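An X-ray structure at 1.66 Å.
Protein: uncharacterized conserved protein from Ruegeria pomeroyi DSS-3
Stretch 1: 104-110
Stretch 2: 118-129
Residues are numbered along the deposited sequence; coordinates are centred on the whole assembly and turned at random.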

# COMPACT_ATOMS: atom_id res chain seq x y z
N THR A 104 2.24 -7.42 -0.19
CA THR A 104 3.12 -8.50 0.24
C THR A 104 2.46 -9.86 0.13
O THR A 104 3.07 -10.88 0.47
CB THR A 104 3.61 -8.30 1.69
OG1 THR A 104 2.48 -8.23 2.57
CG2 THR A 104 4.44 -7.03 1.81
N ALA A 105 1.21 -9.89 -0.35
CA ALA A 105 0.49 -11.16 -0.47
C ALA A 105 1.09 -12.02 -1.58
O ALA A 105 0.84 -13.22 -1.65
CB ALA A 105 -1.00 -10.94 -0.70
N VAL A 106 1.90 -11.39 -2.43
CA VAL A 106 2.54 -12.12 -3.52
C VAL A 106 3.47 -13.24 -3.03
O VAL A 106 3.69 -14.22 -3.75
CB VAL A 106 3.34 -11.18 -4.42
CG1 VAL A 106 2.43 -10.13 -5.05
CG2 VAL A 106 4.45 -10.52 -3.63
N TYR A 107 4.02 -13.08 -1.83
CA TYR A 107 4.99 -14.03 -1.31
C TYR A 107 4.37 -15.35 -0.87
O TYR A 107 4.99 -16.41 -0.97
CB TYR A 107 5.80 -13.41 -0.17
CG TYR A 107 6.68 -12.27 -0.61
CD1 TYR A 107 7.72 -12.48 -1.50
CD2 TYR A 107 6.46 -10.98 -0.15
CE1 TYR A 107 8.52 -11.44 -1.92
CE2 TYR A 107 7.26 -9.93 -0.55
CZ TYR A 107 8.29 -10.17 -1.45
OH TYR A 107 9.08 -9.13 -1.85
N GLY A 108 3.14 -15.29 -0.36
CA GLY A 108 2.49 -16.49 0.12
C GLY A 108 2.98 -16.91 1.49
O GLY A 108 3.47 -16.08 2.26
N ASP A 109 2.86 -18.20 1.79
CA ASP A 109 3.14 -18.72 3.12
C ASP A 109 4.58 -19.20 3.29
O ASP A 109 5.10 -19.98 2.49
CB ASP A 109 2.16 -19.84 3.46
CG ASP A 109 2.31 -20.33 4.88
OD1 ASP A 109 2.77 -19.55 5.75
OD2 ASP A 109 1.96 -21.51 5.13
N HIS A 110 5.23 -18.72 4.35
CA HIS A 110 6.62 -19.06 4.64
C HIS A 110 6.79 -19.48 6.09
O HIS A 110 7.90 -19.53 6.61
CB HIS A 110 7.52 -17.88 4.30
CG HIS A 110 7.66 -17.62 2.84
ND1 HIS A 110 8.80 -17.94 2.13
CD2 HIS A 110 6.80 -17.09 1.94
CE1 HIS A 110 8.64 -17.62 0.86
NE2 HIS A 110 7.43 -17.09 0.72
N THR A 118 13.80 -10.86 -3.57
CA THR A 118 14.27 -11.94 -4.45
C THR A 118 13.55 -13.26 -4.20
O THR A 118 13.76 -14.24 -4.91
CB THR A 118 15.79 -12.19 -4.31
OG1 THR A 118 16.07 -12.81 -3.05
CG2 THR A 118 16.57 -10.89 -4.44
N THR A 119 12.71 -13.29 -3.17
CA THR A 119 11.99 -14.50 -2.84
C THR A 119 10.94 -14.86 -3.90
O THR A 119 10.20 -14.00 -4.36
CB THR A 119 11.31 -14.34 -1.48
OG1 THR A 119 12.32 -14.08 -0.50
CG2 THR A 119 10.55 -15.60 -1.09
N PRO A 120 10.89 -16.14 -4.30
CA PRO A 120 9.90 -16.59 -5.29
C PRO A 120 8.46 -16.26 -4.89
O PRO A 120 8.15 -16.25 -3.70
CB PRO A 120 10.10 -18.11 -5.32
CG PRO A 120 11.53 -18.31 -4.90
CD PRO A 120 11.80 -17.23 -3.89
N LEU A 121 7.60 -16.00 -5.86
CA LEU A 121 6.21 -15.65 -5.56
C LEU A 121 5.30 -16.88 -5.57
O LEU A 121 5.15 -17.54 -6.60
CB LEU A 121 5.69 -14.61 -6.55
CG LEU A 121 6.63 -13.41 -6.74
CD1 LEU A 121 6.04 -12.42 -7.73
CD2 LEU A 121 6.93 -12.75 -5.41
N THR A 122 4.70 -17.18 -4.43
CA THR A 122 3.80 -18.33 -4.32
C THR A 122 2.56 -17.97 -3.52
O THR A 122 2.32 -18.53 -2.46
CB THR A 122 4.50 -19.54 -3.67
OG1 THR A 122 4.80 -19.25 -2.30
CG2 THR A 122 5.79 -19.87 -4.39
N PRO A 123 1.74 -17.04 -4.05
CA PRO A 123 0.52 -16.66 -3.33
C PRO A 123 -0.41 -17.87 -3.17
O PRO A 123 -0.43 -18.75 -4.02
CB PRO A 123 -0.12 -15.62 -4.25
CG PRO A 123 0.54 -15.80 -5.60
CD PRO A 123 1.89 -16.37 -5.35
N THR A 124 -1.16 -17.91 -2.08
CA THR A 124 -2.01 -19.06 -1.84
C THR A 124 -3.49 -18.80 -2.10
O THR A 124 -4.31 -19.70 -1.99
CB THR A 124 -1.83 -19.63 -0.41
OG1 THR A 124 -2.24 -18.65 0.55
CG2 THR A 124 -0.37 -20.00 -0.17
N ALA A 125 -3.83 -17.56 -2.44
CA ALA A 125 -5.23 -17.22 -2.69
C ALA A 125 -5.39 -16.36 -3.95
O ALA A 125 -4.40 -15.87 -4.50
CB ALA A 125 -5.83 -16.52 -1.48
N ALA A 126 -6.63 -16.19 -4.39
CA ALA A 126 -6.91 -15.51 -5.65
C ALA A 126 -6.36 -14.09 -5.71
O ALA A 126 -5.75 -13.69 -6.70
CB ALA A 126 -8.41 -15.52 -5.93
N ARG A 127 -6.58 -13.32 -4.64
CA ARG A 127 -6.11 -11.94 -4.59
C ARG A 127 -4.61 -11.86 -4.83
O ARG A 127 -4.14 -11.02 -5.59
CB ARG A 127 -6.48 -11.30 -3.25
CG ARG A 127 -7.96 -11.06 -3.08
CD ARG A 127 -8.49 -10.06 -4.10
NE ARG A 127 -8.35 -8.68 -3.64
CZ ARG A 127 -8.23 -7.63 -4.45
NH1 ARG A 127 -8.11 -6.41 -3.93
NH2 ARG A 127 -8.22 -7.79 -5.76
N GLY A 128 -3.85 -12.73 -4.16
CA GLY A 128 -2.42 -12.77 -4.34
C GLY A 128 -2.01 -13.15 -5.75
O GLY A 128 -1.04 -12.62 -6.29
N ARG A 129 -2.74 -14.10 -6.35
CA ARG A 129 -2.45 -14.50 -7.73
C ARG A 129 -2.74 -13.35 -8.70
O ARG A 129 -2.01 -13.15 -9.67
CB ARG A 129 -3.23 -15.75 -8.13
CG ARG A 129 -2.77 -17.03 -7.44
CD ARG A 129 -3.35 -18.27 -8.11
NE ARG A 129 -4.79 -18.17 -8.30
CZ ARG A 129 -5.69 -18.56 -7.40
NH1 ARG A 129 -5.30 -19.07 -6.25
NH2 ARG A 129 -6.99 -18.43 -7.66
O HOH W 1 -1.30 -14.85 -1.26
O HOH W 2 2.72 -20.22 -0.33
O HOH W 3 5.87 -20.24 -0.30

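Stretch 2 runs past stretch 1 mostly as an irregular loop and enters a helix at its end. The two stretches bury 489 Å² between them, counted over both sides. T118 is too far away to take part.

T119 makes the first contact. Its CA-to-CB bond points toward stretch 1, and its side chain lies near two rings. T119 CG2 comes within 3.4 Å of H110 CE1. T119 CB sits 4.0 Å from Y107 CD1, and T119 O lies 3.9 Å from Y107 CE1, at the edge of the tyrosine ring and near its plane. The tyrosine CA-to-CB bond points away from stretch 2, but the end of the side chain comes nearer, which is how the ring meets T119. Its hydroxyl is hydrogen-bonded elsewhere in the structure.

P120 adds little. Its CA-to-CB bond points away from stretch 1, and P120 O lies 4.2 Å from Y107 O.

L121 supplies the apolar part of the contact. Its CD2 packs 3.8 Å from V106 CG2 and 4.0 Å from Y107 CD1, so one methyl group touches both side chains. The backbones are also close here: L121 CA is 3.4 Å from V106 O.

T122 is the main polar residue of the contact. Its OG1 lies 3.1 Å from Y107 O, within hydrogen-bonding reach, but the hydroxyl proton has another acceptor available. The same Y107 O accepts a hydrogen bond of 3.0 Å from H110 NE2 within stretch 1. Waters extend the polar contact. Water 2 donates to T122 O at 2.7 Å and accepts from D109 N at 2.9 Å, bridging two backbone groups that are 4.3 Å apart. Water 3 donates to D109 O at 2.9 Å and lies 2.5 Å from T122 OG1.

T122 O also receives a CA-H...O contact from G108 CA, at 3.3 Å with an angle of 158° at the hydrogen. This close approach depends on glycine. An ideal CB on G108 would lie 1.9 Å from T122 O, a clash. The positive phi of 78° at G108 favours glycine as well.

P123 packs against backbone. Its CD is 3.2 Å from V106 O, and its CB is 3.7 Å from A105 O. P123 N lies 3.4 Å from V106 O but has no hydrogen to share, so the pair is not a hydrogen bond. P123 CA and G108 CA are 4.0 Å apart, which brings the two chains together with no side chain between these atoms.

T124 reaches stretch 1 through water 1, which accepts from T124 N at 3.2 Å and donates to A105 O at 2.7 Å. Its CG2 lies 4.2 Å from D109 N.

A125 is the N-cap residue, and the helix begins at A126. Neither touches stretch 1. G128 returns to the contact, with its CA 4.3 Å from A105 O. An ideal CB there would be tight against A105 O at 3.2 Å and would clash with P123 CB at 2.7 Å. The CA-to-CB bond of R129 points away from stretch 1, and R129 makes no contact with it.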